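Local coordinates for protein 5-carboxyvanillate decarboxylase (Sphingomonas paucimobilis, PDB 4NI8) that probably removes a carboxyl group from 5-carboxyvanillate as a manganese-dependent decarboxylase of the amidohydrolase family, at residues 4-9 against 294-299; 76-81 against 142-147; 80-85 against 118-123; 225-230 against 270-275. All coordinates share one frame; numbering follows the deposited sequence.

How the contacts relate
All four contacts lie around one parallel barrel of eight strands, on or just beyond the ends of strands 5-11, 71-76, 111-115, 140-144, 223-225, 267-270 and 292-293. Contact 1 brings the first and last of these together, and the other three fall within its chain span: contacts 2 and 3 start from the same loop after strand 71-76 and share Gly80 and Val81, and contact 4 follows later. Contacts 1 and 4 touch, their centres about 10 Å apart, and contacts 2 and 3 likewise at about 9 Å. Contacts 1 and 3 lie on opposite sides of the chain's centre, about 25 Å between centres. Contacts 1, 2 and 4 thus border the metal-ligand site, while contact 3 joins loops farther out.

Contact 1: residues 4-9 against 294-299; sequences LIATEE and WAIDYP. With MN (manganese (II) ion), chain I; 1WB (5-methoxybenzene-1,3-dicarboxylic acid), chain J.
Three backbone N-H groups converge on Glu9 OE1: those of Ile296 (N to OE1 2.9 Å), Asp297 (N to OE1 3.2 Å) and the neighbouring Glu8. The first two arrive on the syn side of the carboxylate, while Glu8 N comes from above its plane. The other oxygen, Glu9 OE2, takes the N-H of Tyr298 at 2.8 Å from N, again on the syn side. A side chain folded back at its second torsion (chi2 -46°) lays the carboxylate along this run of amides, which would be expected to stabilise its negative charge. Farther back, Thr7 reaches Trp294 O with both N and OG1 (OG1 to O 2.9 Å), the hydroxyl from above the carbonyl plane. The Leu4 methyl CD2 sits over one face of the indole, a CH-pi contact 3.8 Å from the centroid of the six-membered ring.

The extended Glu8 runs beside Asp297, their carboxylate planes 77° apart. Glu8 OE2 (2.1 Å) and Asp297 OD1 (2.2 Å) both bind the manganese, which explains how two acceptors can lie so close. Glu8 OE1 is held by Tyr172 and Ser272, Asp297 OD2 by His227. His174, two waters and ligand O11 complete six-fold coordination. A glutamate on the first barrel strand and an aspartate just after the last, meeting at the metal, are characteristic of the amidohydrolase TIM-barrel active site.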
loop_
_atom_site.group_PDB
_atom_site.type_symbol
_atom_site.label_atom_id
_atom_site.label_comp_id
_atom_site.label_asym_id
_atom_site.label_seq_id
_atom_site.Cartn_x
_atom_site.Cartn_y
_atom_site.Cartn_z
ATOM N N LEU A 4 28.777 0.615 8.606
ATOM C CA LEU A 4 27.336 0.510 8.806
ATOM C C LEU A 4 26.758 1.692 9.584
ATOM O O LEU A 4 27.052 1.880 10.770
ATOM C CB LEU A 4 27.029 -0.791 9.549
ATOM C CG LEU A 4 27.166 -2.067 8.716
ATOM C CD1 LEU A 4 27.341 -3.289 9.612
ATOM C CD2 LEU A 4 25.957 -2.241 7.831
ATOM N N ILE A 5 25.931 2.482 8.901
ATOM C CA ILE A 5 25.195 3.571 9.525
ATOM C C ILE A 5 23.692 3.267 9.502
ATOM O O ILE A 5 23.058 3.351 8.457
ATOM C CB ILE A 5 25.465 4.898 8.786
ATOM C CG1 ILE A 5 26.962 5.233 8.832
ATOM C CG2 ILE A 5 24.643 6.021 9.390
ATOM C CD1 ILE A 5 27.357 6.476 8.041
ATOM N N ALA A 6 23.124 2.912 10.652
ATOM C CA ALA A 6 21.703 2.574 10.738
ATOM C C ALA A 6 20.851 3.854 10.810
ATOM O O ALA A 6 21.076 4.709 11.668
ATOM C CB ALA A 6 21.470 1.705 11.960
ATOM N N THR A 7 19.879 3.993 9.917
ATOM C CA THR A 7 19.231 5.298 9.747
ATOM C C THR A 7 17.834 5.496 10.358
ATOM O O THR A 7 17.271 6.585 10.236
ATOM C CB THR A 7 19.150 5.697 8.254
ATOM O OG1 THR A 7 18.492 4.663 7.512
ATOM C CG2 THR A 7 20.547 5.914 7.675
ATOM N N GLU A 8 17.262 4.475 10.998
ATOM C CA GLU A 8 15.946 4.642 11.623
ATOM C C GLU A 8 15.920 4.130 13.063
ATOM O O GLU A 8 15.140 3.247 13.406
ATOM C CB GLU A 8 14.839 3.948 10.812
ATOM C CG GLU A 8 13.451 4.484 11.163
ATOM C CD GLU A 8 12.321 3.731 10.490
ATOM O OE1 GLU A 8 12.264 3.721 9.235
ATOM O OE2 GLU A 8 11.482 3.167 11.217
ATOM N N GLU A 9 16.753 4.717 13.908
ATOM C CA GLU A 9 17.014 4.167 15.235
ATOM C C GLU A 9 16.386 5.083 16.268
ATOM O O GLU A 9 16.820 6.223 16.469
ATOM C CB GLU A 9 18.523 4.021 15.433
ATOM C CG GLU A 9 19.193 3.398 14.183
ATOM C CD GLU A 9 18.421 2.178 13.657
ATOM O OE1 GLU A 9 18.173 2.091 12.431
ATOM O OE2 GLU A 9 18.056 1.310 14.468
ATOM N N TRP A 294 20.445 1.595 4.426
ATOM C CA TRP A 294 20.183 0.566 5.418
ATOM C C TRP A 294 19.726 1.159 6.744
ATOM O O TRP A 294 20.087 2.289 7.101
ATOM C CB TRP A 294 21.452 -0.265 5.606
ATOM C CG TRP A 294 21.395 -1.313 6.682
ATOM C CD1 TRP A 294 20.735 -2.510 6.627
ATOM C CD2 TRP A 294 22.051 -1.267 7.955
ATOM N NE1 TRP A 294 20.937 -3.209 7.799
ATOM C CE2 TRP A 294 21.749 -2.472 8.625
ATOM C CE3 TRP A 294 22.868 -0.323 8.594
ATOM C CZ2 TRP A 294 22.228 -2.759 9.911
ATOM C CZ3 TRP A 294 23.345 -0.610 9.874
ATOM C CH2 TRP A 294 23.025 -1.818 10.515
ATOM N N ALA A 295 18.907 0.398 7.461
ATOM C CA ALA A 295 18.484 0.758 8.813
ATOM C C ALA A 295 18.164 -0.506 9.589
ATOM O O ALA A 295 18.044 -1.587 9.006
ATOM C CB ALA A 295 17.270 1.691 8.775
ATOM N N ILE A 296 18.043 -0.373 10.905
ATOM C CA ILE A 296 17.687 -1.490 11.766
ATOM C C ILE A 296 16.255 -1.368 12.268
ATOM O O ILE A 296 15.538 -2.363 12.321
ATOM C CB ILE A 296 18.615 -1.563 13.005
ATOM C CG1 ILE A 296 20.070 -1.770 12.577
ATOM C CG2 ILE A 296 18.195 -2.699 13.940
ATOM C CD1 ILE A 296 21.076 -1.424 13.679
ATOM N N ASP A 297 15.855 -0.148 12.633
ATOM C CA ASP A 297 14.591 0.100 13.335
ATOM C C ASP A 297 14.680 -0.379 14.791
ATOM O O ASP A 297 13.696 -0.851 15.368
ATOM C CB ASP A 297 13.393 -0.552 12.613
ATOM C CG ASP A 297 12.178 0.350 12.550
ATOM O OD1 ASP A 297 12.081 1.288 13.373
ATOM O OD2 ASP A 297 11.315 0.111 11.665
ATOM N N TYR A 298 15.860 -0.221 15.382
ATOM C CA TYR A 298 16.072 -0.522 16.793
ATOM C C TYR A 298 15.336 0.534 17.609
ATOM O O TYR A 298 15.295 1.698 17.209
ATOM C CB TYR A 298 17.574 -0.457 17.100
ATOM C CG TYR A 298 17.938 -0.818 18.515
ATOM C CD1 TYR A 298 18.120 -2.147 18.896
ATOM C CD2 TYR A 298 18.087 0.175 19.484
ATOM C CE1 TYR A 298 18.456 -2.476 20.201
ATOM C CE2 TYR A 298 18.422 -0.147 20.788
ATOM C CZ TYR A 298 18.609 -1.466 21.140
ATOM O OH TYR A 298 18.943 -1.772 22.446
ATOM N N PRO A 299 14.756 0.153 18.764
ATOM C CA PRO A 299 14.740 -1.155 19.425
ATOM C C PRO A 299 13.507 -1.987 19.079
ATOM O O PRO A 299 13.269 -3.000 19.732
ATOM C CB PRO A 299 14.702 -0.775 20.906
ATOM C CG PRO A 299 13.855 0.463 20.921
ATOM C CD PRO A 299 14.204 1.204 19.637
HETATM MN MN MN I . 10.758 3.026 13.198
HETATM C C1 1WB J . 6.680 -0.107 16.233
HETATM C CO1 1WB J . 7.288 -0.237 14.972
HETATM C CO2 1WB J . 6.644 1.135 16.863
HETATM C CM1 1WB J . 7.854 0.874 14.374
HETATM C CM2 1WB J . 7.225 2.259 16.241
HETATM O OM 1WB J . 7.222 3.493 16.822
HETATM C CZ 1WB J . 7.823 2.126 14.994
HETATM C CC 1WB J . 6.091 -1.302 16.860
HETATM C CV 1WB J . 6.478 3.734 17.989
HETATM O O1 1WB J . 6.529 -2.441 16.547
HETATM O O2 1WB J . 5.156 -1.177 17.706
HETATM C CCC 1WB J . 8.357 0.799 12.970
HETATM O O11 1WB J . 9.053 1.751 12.551
HETATM O O22 1WB J . 8.080 -0.198 12.277
HETATM O O HOH W 1 22.469 3.461 5.905
HETATM O O HOH W 2 12.165 4.187 14.482
HETATM O O HOH W 3 9.993 2.874 15.112
#

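Contact 2: residues 76-81 against 142-147; sequences LTAPGV and VINSHT. With 1WB (5-methoxybenzene-1,3-dicarboxylic acid), chain J.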
loop_
_atom_site.group_PDB
_atom_site.type_symbol
_atom_site.label_atom_id
_atom_site.label_comp_id
_atom_site.label_asym_id
_atom_site.label_seq_id
_atom_site.Cartn_x
_atom_site.Cartn_y
_atom_site.Cartn_z
ATOM N N LEU A 76 13.815 10.944 17.681
ATOM C CA LEU A 76 12.792 10.816 18.710
ATOM C C LEU A 76 11.688 9.893 18.223
ATOM O O LEU A 76 11.113 10.086 17.152
ATOM C CB LEU A 76 12.213 12.177 19.096
ATOM C CG LEU A 76 11.095 12.095 20.134
ATOM C CD1 LEU A 76 11.644 11.575 21.453
ATOM C CD2 LEU A 76 10.447 13.470 20.306
ATOM N N THR A 77 11.416 8.876 19.027
ATOM C CA THR A 77 10.508 7.805 18.649
ATOM C C THR A 77 9.093 8.323 18.371
ATOM O O THR A 77 8.641 9.298 18.984
ATOM C CB THR A 77 10.489 6.729 19.753
ATOM O OG1 THR A 77 9.761 5.593 19.287
ATOM C CG2 THR A 77 9.863 7.275 21.057
ATOM N N ALA A 78 8.407 7.698 17.422
ATOM C CA ALA A 78 7.003 8.041 17.163
ATOM C C ALA A 78 6.188 7.806 18.439
ATOM O O ALA A 78 6.481 6.878 19.184
ATOM C CB ALA A 78 6.461 7.206 16.010
ATOM N N PRO A 79 5.160 8.640 18.704
ATOM C CA PRO A 79 4.603 9.722 17.880
ATOM C C PRO A 79 5.302 11.075 18.052
ATOM O O PRO A 79 4.698 12.114 17.751
ATOM C CB PRO A 79 3.163 9.822 18.395
ATOM C CG PRO A 79 3.289 9.489 19.854
ATOM C CD PRO A 79 4.364 8.422 19.929
ATOM N N GLY A 80 6.548 11.064 18.512
ATOM C CA GLY A 80 7.299 12.294 18.719
ATOM C C GLY A 80 6.588 13.238 19.674
ATOM O O GLY A 80 6.192 12.843 20.776
ATOM N N VAL A 81 6.411 14.486 19.249
ATOM C CA VAL A 81 5.693 15.479 20.055
ATOM C C VAL A 81 4.360 15.882 19.423
ATOM O O VAL A 81 3.747 16.874 19.827
ATOM C CB VAL A 81 6.546 16.753 20.300
ATOM C CG1 VAL A 81 7.826 16.397 21.050
ATOM C CG2 VAL A 81 6.872 17.468 18.969
ATOM N N VAL A 142 13.095 14.681 11.518
ATOM C CA VAL A 142 12.154 13.573 11.504
ATOM C C VAL A 142 10.789 14.068 11.960
ATOM O O VAL A 142 10.685 14.946 12.822
ATOM C CB VAL A 142 12.619 12.404 12.420
ATOM C CG1 VAL A 142 12.755 12.879 13.872
ATOM C CG2 VAL A 142 11.646 11.225 12.354
ATOM N N ILE A 143 9.743 13.513 11.355
ATOM C CA ILE A 143 8.374 13.792 11.759
ATOM C C ILE A 143 7.611 12.506 11.510
ATOM O O ILE A 143 8.003 11.713 10.651
ATOM C CB ILE A 143 7.766 14.998 10.969
ATOM C CG1 ILE A 143 6.600 15.626 11.742
ATOM C CG2 ILE A 143 7.332 14.595 9.557
ATOM C CD1 ILE A 143 6.996 16.215 13.095
ATOM N N ASN A 144 6.548 12.270 12.276
ATOM C CA ASN A 144 5.829 11.007 12.169
ATOM C C ASN A 144 4.497 11.158 11.483
ATOM O O ASN A 144 3.523 11.553 12.110
ATOM C CB ASN A 144 5.638 10.394 13.553
ATOM C CG ASN A 144 6.924 10.351 14.324
ATOM O OD1 ASN A 144 7.784 9.511 14.062
ATOM N ND2 ASN A 144 7.086 11.281 15.256
ATOM N N SER A 145 4.480 10.812 10.200
ATOM C CA SER A 145 3.357 11.040 9.292
ATOM C C SER A 145 2.462 12.220 9.697
ATOM O O SER A 145 2.971 13.311 9.905
ATOM C CB SER A 145 2.573 9.753 9.021
ATOM O OG SER A 145 1.826 9.875 7.814
ATOM N N HIS A 146 1.161 12.002 9.847
ATOM C CA HIS A 146 0.211 13.118 9.966
ATOM C C HIS A 146 0.380 13.972 11.230
ATOM O O HIS A 146 0.932 13.525 12.231
ATOM C CB HIS A 146 -1.234 12.605 9.906
ATOM C CG HIS A 146 -1.739 12.038 11.205
ATOM N ND1 HIS A 146 -2.347 12.812 12.172
ATOM C CD2 HIS A 146 -1.748 10.768 11.682
ATOM C CE1 HIS A 146 -2.701 12.048 13.191
ATOM N NE2 HIS A 146 -2.347 10.803 12.918
ATOM N N THR A 147 -0.108 15.204 11.172
ATOM C CA THR A 147 -0.315 15.996 12.384
ATOM C C THR A 147 -1.731 16.554 12.365
ATOM O O THR A 147 -2.182 17.075 11.344
ATOM C CB THR A 147 0.696 17.149 12.507
ATOM O OG1 THR A 147 2.019 16.615 12.464
ATOM C CG2 THR A 147 0.510 17.893 13.831
HETATM C C1 1WB J . 6.680 -0.107 16.233
HETATM C CO1 1WB J . 7.288 -0.237 14.972
HETATM C CO2 1WB J . 6.644 1.135 16.863
HETATM C CM1 1WB J . 7.854 0.874 14.374
HETATM C CM2 1WB J . 7.225 2.259 16.241
HETATM O OM 1WB J . 7.222 3.493 16.822
HETATM C CZ 1WB J . 7.823 2.126 14.994
HETATM C CC 1WB J . 6.091 -1.302 16.860
HETATM C CV 1WB J . 6.478 3.734 17.989
HETATM O O1 1WB J . 6.529 -2.441 16.547
HETATM O O2 1WB J . 5.156 -1.177 17.706
HETATM C CCC 1WB J . 8.357 0.799 12.970
HETATM O O11 1WB J . 9.053 1.751 12.551
HETATM O O22 1WB J . 8.080 -0.198 12.277
HETATM O O HOH W 4 10.289 8.626 14.786
HETATM O O HOH W 5 9.679 12.136 16.366
#
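Strands 71-76 and 140-144 are the second and fourth of the TIM barrel, and where the chain leaves the former, at Leu76 and Ala78, it meets inward-directed side chains of the latter, Val142 and Asn144. Strand 111-115 lies between the two in the sheet, so the backbones do not pair; the nearest CA atoms, of Ala78 and Asn144, are still 5.9 Å apart. Asn144 carries the contact. With CG anti to the carbonyl carbon (chi1 -50°), its amide reaches the loop at the cis Ala78-Pro79 peptide. OD1 meets the Ala78 methyl, CB to OD1 3.3 Å, while ND2 abuts the Pro79 carbonyl carbon and Gly80 N. Gly80 N and Asn144 ND2, 3.3 Å apart, are both donors and form no bond; the N-H of Gly80 goes to Thr77 O instead (N to O 2.8 Å). Gly80 has positive phi, and a beta carbon there would fall against ND2, so the close approach depends on the missing side chain.

Two waters supply the polar link. One donates to Leu76 O and to Asn144 OD1 (2.8 Å from the water oxygen). The other donates to Leu76 O at 2.6 Å from its oxygen and accepts from Asn144 ND2 (2.9 Å). Ala78 also borders the ligand, its O 3.4 Å from the methoxy carbon CV.

With no direct hydrogen bond across, one carbonyl serving two waters implies that this buried junction is joined through solvent; a donor water at OD1 and an acceptor water at ND2 are consistent with a defined amide orientation.

Contact 3: residues 80-85 against 118-123; sequences GVQMFD and APQDPA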
loop_
_atom_site.group_PDB
_atom_site.type_symbol
_atom_site.label_atom_id
_atom_site.label_comp_id
_atom_site.label_asym_id
_atom_site.label_seq_id
_atom_site.Cartn_x
_atom_site.Cartn_y
_atom_site.Cartn_z
ATOM N N GLY A 80 6.548 11.064 18.512
ATOM C CA GLY A 80 7.299 12.294 18.719
ATOM C C GLY A 80 6.588 13.238 19.674
ATOM O O GLY A 80 6.192 12.843 20.776
ATOM N N VAL A 81 6.411 14.486 19.249
ATOM C CA VAL A 81 5.693 15.479 20.055
ATOM C C VAL A 81 4.360 15.882 19.423
ATOM O O VAL A 81 3.747 16.874 19.827
ATOM C CB VAL A 81 6.546 16.753 20.300
ATOM C CG1 VAL A 81 7.826 16.397 21.050
ATOM C CG2 VAL A 81 6.872 17.468 18.969
ATOM N N GLN A 82 3.912 15.102 18.440
ATOM C CA GLN A 82 2.780 15.495 17.609
ATOM C C GLN A 82 1.411 15.270 18.238
ATOM O O GLN A 82 0.417 15.801 17.751
ATOM C CB GLN A 82 2.849 14.792 16.256
ATOM C CG GLN A 82 3.981 15.296 15.388
ATOM C CD GLN A 82 4.361 14.293 14.344
ATOM O OE1 GLN A 82 5.392 13.641 14.454
ATOM N NE2 GLN A 82 3.510 14.140 13.326
ATOM N N MET A 83 1.350 14.503 19.321
ATOM C CA MET A 83 0.059 14.279 19.984
ATOM C C MET A 83 -0.350 15.388 20.959
ATOM O O MET A 83 -1.517 15.485 21.348
ATOM C CB MET A 83 0.043 12.930 20.689
ATOM C CG MET A 83 0.187 11.776 19.731
ATOM S SD MET A 83 -0.184 10.222 20.547
ATOM C CE MET A 83 -1.974 10.225 20.543
ATOM N N PHE A 84 0.607 16.216 21.363
ATOM C CA PHE A 84 0.350 17.241 22.368
ATOM C C PHE A 84 -0.304 18.497 21.778
ATOM O O PHE A 84 -0.340 18.679 20.562
ATOM C CB PHE A 84 1.649 17.621 23.084
ATOM C CG PHE A 84 2.434 16.444 23.586
ATOM C CD1 PHE A 84 1.882 15.561 24.501
ATOM C CD2 PHE A 84 3.732 16.227 23.153
ATOM C CE1 PHE A 84 2.605 14.474 24.967
ATOM C CE2 PHE A 84 4.467 15.146 23.624
ATOM C CZ PHE A 84 3.897 14.269 24.533
ATOM N N ASP A 85 -0.830 19.352 22.649
ATOM C CA ASP A 85 -1.259 20.679 22.234
ATOM C C ASP A 85 -0.045 21.446 21.700
ATOM O O ASP A 85 1.103 21.073 21.966
ATOM C CB ASP A 85 -1.907 21.432 23.395
ATOM C CG ASP A 85 -0.950 21.651 24.551
ATOM O OD1 ASP A 85 -0.123 22.579 24.475
ATOM O OD2 ASP A 85 -1.021 20.889 25.536
ATOM N N ALA A 118 7.083 20.492 16.151
ATOM C CA ALA A 118 5.655 20.338 16.389
ATOM C C ALA A 118 4.862 21.121 15.347
ATOM O O ALA A 118 4.567 22.302 15.545
ATOM C CB ALA A 118 5.305 20.819 17.790
ATOM N N PRO A 119 4.487 20.462 14.239
ATOM C CA PRO A 119 3.809 21.136 13.122
ATOM C C PRO A 119 2.400 21.587 13.481
ATOM O O PRO A 119 1.743 22.213 12.641
ATOM C CB PRO A 119 3.740 20.058 12.032
ATOM C CG PRO A 119 4.548 18.918 12.515
ATOM C CD PRO A 119 4.640 19.020 13.998
ATOM N N GLN A 120 1.943 21.269 14.695
ATOM C CA GLN A 120 0.706 21.845 15.228
ATOM C C GLN A 120 0.727 23.367 15.100
ATOM O O GLN A 120 -0.314 24.007 14.941
ATOM C CB GLN A 120 0.542 21.515 16.717
ATOM C CG GLN A 120 0.407 20.057 17.050
ATOM C CD GLN A 120 1.734 19.430 17.423
ATOM O OE1 GLN A 120 2.655 19.394 16.613
ATOM N NE2 GLN A 120 1.839 18.939 18.660
ATOM N N ASP A 121 1.930 23.929 15.212
ATOM C CA ASP A 121 2.169 25.359 15.087
ATOM C C ASP A 121 3.235 25.544 14.006
ATOM O O ASP A 121 4.424 25.578 14.304
ATOM C CB ASP A 121 2.671 25.897 16.433
ATOM C CG ASP A 121 2.934 27.403 16.428
ATOM O OD1 ASP A 121 2.914 28.041 15.355
ATOM O OD2 ASP A 121 3.178 27.949 17.532
ATOM N N PRO A 122 2.810 25.663 12.739
ATOM C CA PRO A 122 3.786 25.742 11.646
ATOM C C PRO A 122 4.776 26.903 11.781
ATOM O O PRO A 122 5.935 26.711 11.446
ATOM C CB PRO A 122 2.905 25.915 10.407
ATOM C CG PRO A 122 1.639 25.185 10.781
ATOM C CD PRO A 122 1.432 25.538 12.234
ATOM N N ALA A 123 4.344 28.059 12.277
ATOM C CA ALA A 123 5.260 29.193 12.430
ATOM C C ALA A 123 6.379 28.882 13.415
ATOM O O ALA A 123 7.556 29.150 13.145
ATOM C CB ALA A 123 4.501 30.448 12.864
#
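Gln120 leaves the backbone with CG anti to its carbonyl carbon (chi1 -63°) and then bends sharply at chi2, 95°, away from the usual staggered values; the bend carries its amide nitrogen in under the turn formed by Val81 to Phe84. There NE2 gives both of its hydrogens to the facing segment, one to Val81 O (NE2 to O 3.0 Å) and one to Phe84 O (NE2 to O 2.9 Å). The second bond is the straighter, 167° at the hydrogen, and Phe84 O lies in the plane of the amide, although NE2 stands above the plane of that carbonyl. Since Val81 and Phe84 are the first and last residues of a type I turn, a single side chain ties both ends of it. Gln120 OE1, by contrast, is buried without a partner in the model. A leucine in place of Gln120 is likely to leave the carbonyls of Val81 and Phe84 without these donors and the turn less firmly held to the 118-123 segment.

Apolar packing runs alongside. Val81 CG2 touches Ala118 CB at 3.9 Å, and Gln82 CG meets the Pro119 ring at CD, 4.0 Å away. Beyond CG, the amide of Gln82 turns to Asn144 N and Thr147 OG1.

Each segment leads into a helix behind an aspartate N-cap, Asp85 before 86-106 and Asp121 before 122-134. The contact thus joins two consecutive beta-alpha loops of the TIM barrel, those following strands 71-76 and 111-115.

Contact 4: residues 225-230 against 270-275; sequences LGHMGE and TTSGVE. With 1WB (5-methoxybenzene-1,3-dicarboxylic acid), chain J.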
loop_
_atom_site.group_PDB
_atom_site.type_symbol
_atom_site.label_atom_id
_atom_site.label_comp_id
_atom_site.label_asym_id
_atom_site.label_seq_id
_atom_site.Cartn_x
_atom_site.Cartn_y
_atom_site.Cartn_z
ATOM N N LEU A 225 11.824 7.877 3.374
ATOM C CA LEU A 225 10.804 6.941 3.839
ATOM C C LEU A 225 11.426 5.593 4.194
ATOM O O LEU A 225 12.173 5.013 3.386
ATOM C CB LEU A 225 9.736 6.727 2.754
ATOM C CG LEU A 225 8.906 7.930 2.316
ATOM C CD1 LEU A 225 8.009 7.515 1.154
ATOM C CD2 LEU A 225 8.075 8.420 3.492
ATOM N N GLY A 226 11.109 5.083 5.385
ATOM C CA GLY A 226 11.561 3.768 5.805
ATOM C C GLY A 226 10.720 2.644 5.215
ATOM O O GLY A 226 9.899 2.863 4.320
ATOM N N HIS A 227 10.969 1.428 5.690
ATOM C CA HIS A 227 10.165 0.267 5.317
ATOM C C HIS A 227 10.096 0.097 3.809
ATOM O O HIS A 227 9.031 -0.085 3.225
ATOM C CB HIS A 227 8.808 0.358 6.029
ATOM C CG HIS A 227 8.955 0.833 7.442
ATOM N ND1 HIS A 227 8.597 2.104 7.839
ATOM C CD2 HIS A 227 9.532 0.249 8.523
ATOM C CE1 HIS A 227 8.908 2.268 9.113
ATOM N NE2 HIS A 227 9.474 1.156 9.552
ATOM N N MET A 228 11.285 0.161 3.204
ATOM C CA MET A 228 11.474 0.008 1.761
ATOM C C MET A 228 10.596 0.985 0.978
ATOM O O MET A 228 9.972 0.627 -0.023
ATOM C CB MET A 228 11.282 -1.452 1.310
ATOM C CG MET A 228 12.129 -1.865 0.103
ATOM S SD MET A 228 13.916 -1.702 0.363
ATOM C CE MET A 228 14.280 -3.238 1.222
ATOM N N GLY A 229 10.559 2.230 1.449
ATOM C CA GLY A 229 9.806 3.280 0.776
ATOM C C GLY A 229 8.299 3.189 0.975
ATOM O O GLY A 229 7.522 3.766 0.198
ATOM N N GLU A 230 7.887 2.481 2.023
ATOM C CA GLU A 230 6.470 2.264 2.310
ATOM C C GLU A 230 5.747 1.752 1.052
ATOM O O GLU A 230 4.588 2.099 0.792
ATOM C CB GLU A 230 5.801 3.536 2.872
ATOM C CG GLU A 230 6.571 4.214 4.026
ATOM C CD GLU A 230 6.573 3.410 5.330
ATOM O OE1 GLU A 230 5.931 2.340 5.396
ATOM O OE2 GLU A 230 7.222 3.861 6.304
ATOM N N THR A 270 14.756 3.792 3.080
ATOM C CA THR A 270 15.568 2.897 3.899
ATOM C C THR A 270 14.952 1.511 3.993
ATOM O O THR A 270 13.774 1.325 3.678
ATOM C CB THR A 270 15.828 3.415 5.324
ATOM O OG1 THR A 270 14.732 3.062 6.176
ATOM C CG2 THR A 270 16.046 4.932 5.336
ATOM N N THR A 271 15.750 0.541 4.441
ATOM C CA THR A 271 15.329 -0.860 4.484
ATOM C C THR A 271 14.744 -1.281 5.836
ATOM O O THR A 271 14.572 -2.477 6.094
ATOM C CB THR A 271 16.514 -1.808 4.168
ATOM O OG1 THR A 271 17.522 -1.685 5.182
ATOM C CG2 THR A 271 17.140 -1.467 2.808
ATOM N N SER A 272 14.448 -0.308 6.697
ATOM C CA SER A 272 13.963 -0.616 8.042
ATOM C C SER A 272 12.792 -1.583 7.989
ATOM O O SER A 272 11.833 -1.346 7.271
ATOM C CB SER A 272 13.541 0.662 8.770
ATOM O OG SER A 272 12.625 1.414 7.989
ATOM N N GLY A 273 12.882 -2.689 8.724
ATOM C CA GLY A 273 11.756 -3.612 8.811
ATOM C C GLY A 273 11.422 -4.394 7.558
ATOM O O GLY A 273 10.376 -5.050 7.490
ATOM N N VAL A 274 12.292 -4.333 6.550
ATOM C CA VAL A 274 12.067 -5.082 5.312
ATOM C C VAL A 274 13.388 -5.726 4.915
ATOM O O VAL A 274 14.108 -5.222 4.053
ATOM C CB VAL A 274 11.541 -4.164 4.166
ATOM C CG1 VAL A 274 11.298 -4.965 2.894
ATOM C CG2 VAL A 274 10.249 -3.451 4.590
ATOM N N GLU A 275 13.713 -6.826 5.578
ATOM C CA GLU A 275 15.003 -7.485 5.392
ATOM C C GLU A 275 14.856 -8.562 4.315
ATOM O O GLU A 275 15.053 -9.749 4.553
ATOM C CB GLU A 275 15.491 -8.050 6.735
ATOM C CG GLU A 275 15.603 -6.934 7.798
ATOM C CD GLU A 275 15.929 -7.423 9.205
ATOM O OE1 GLU A 275 16.150 -8.632 9.408
ATOM O OE2 GLU A 275 15.951 -6.566 10.113
HETATM C C1 1WB J . 6.680 -0.107 16.233
HETATM C CO1 1WB J . 7.288 -0.237 14.972
HETATM C CO2 1WB J . 6.644 1.135 16.863
HETATM C CM1 1WB J . 7.854 0.874 14.374
HETATM C CM2 1WB J . 7.225 2.259 16.241
HETATM O OM 1WB J . 7.222 3.493 16.822
HETATM C CZ 1WB J . 7.823 2.126 14.994
HETATM C CC 1WB J . 6.091 -1.302 16.860
HETATM C CV 1WB J . 6.478 3.734 17.989
HETATM O O1 1WB J . 6.529 -2.441 16.547
HETATM O O2 1WB J . 5.156 -1.177 17.706
HETATM C CCC 1WB J . 8.357 0.799 12.970
HETATM O O11 1WB J . 9.053 1.751 12.551
HETATM O O22 1WB J . 8.080 -0.198 12.277
#
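Backbone hydrogen bonds fasten Leu225 and Met228 to Thr270: Thr270 N donates to Leu225 O, and Met228 N to Thr270 O (N to O 2.8 Å). A side-chain acceptor adds a third, His227 N to Ser272 OG at 2.8 Å; that hydroxyl also bonds Glu8. The same OG lies over one face of the imidazole, toward its rim, 3.3 Å from His227 CD2.

These links join the ends of neighbouring barrel strands 223-225 and 267-270. After the first, His227 to Glu230 all have positive phi and psi, a left-handed helical turn that brings Glu230 back to the imidazole of His227. His227 ND1 donates to Glu230 OE2 (2.7 Å) at 172°, with OE2 in the ring plane. On the ring's other nitrogen, NE2 bonds Asp297 and makes a weak bond to ligand O11 (NE2 to O11 3.1 Å). Replacing His227 by a leucine would probably leave Glu230 OE2 and Asp297 OD2 without their imidazole partner and take away the weak bond to ligand O11.

Apolar contacts gather at Met228, whose chain, bent at its second and third torsions (chi2 60°, chi3 83°), brings CE to Thr271 CG2 (3.7 Å) and Val274 CG1 (3.8 Å). Phe234 of the second subunit packs on Met228 as well.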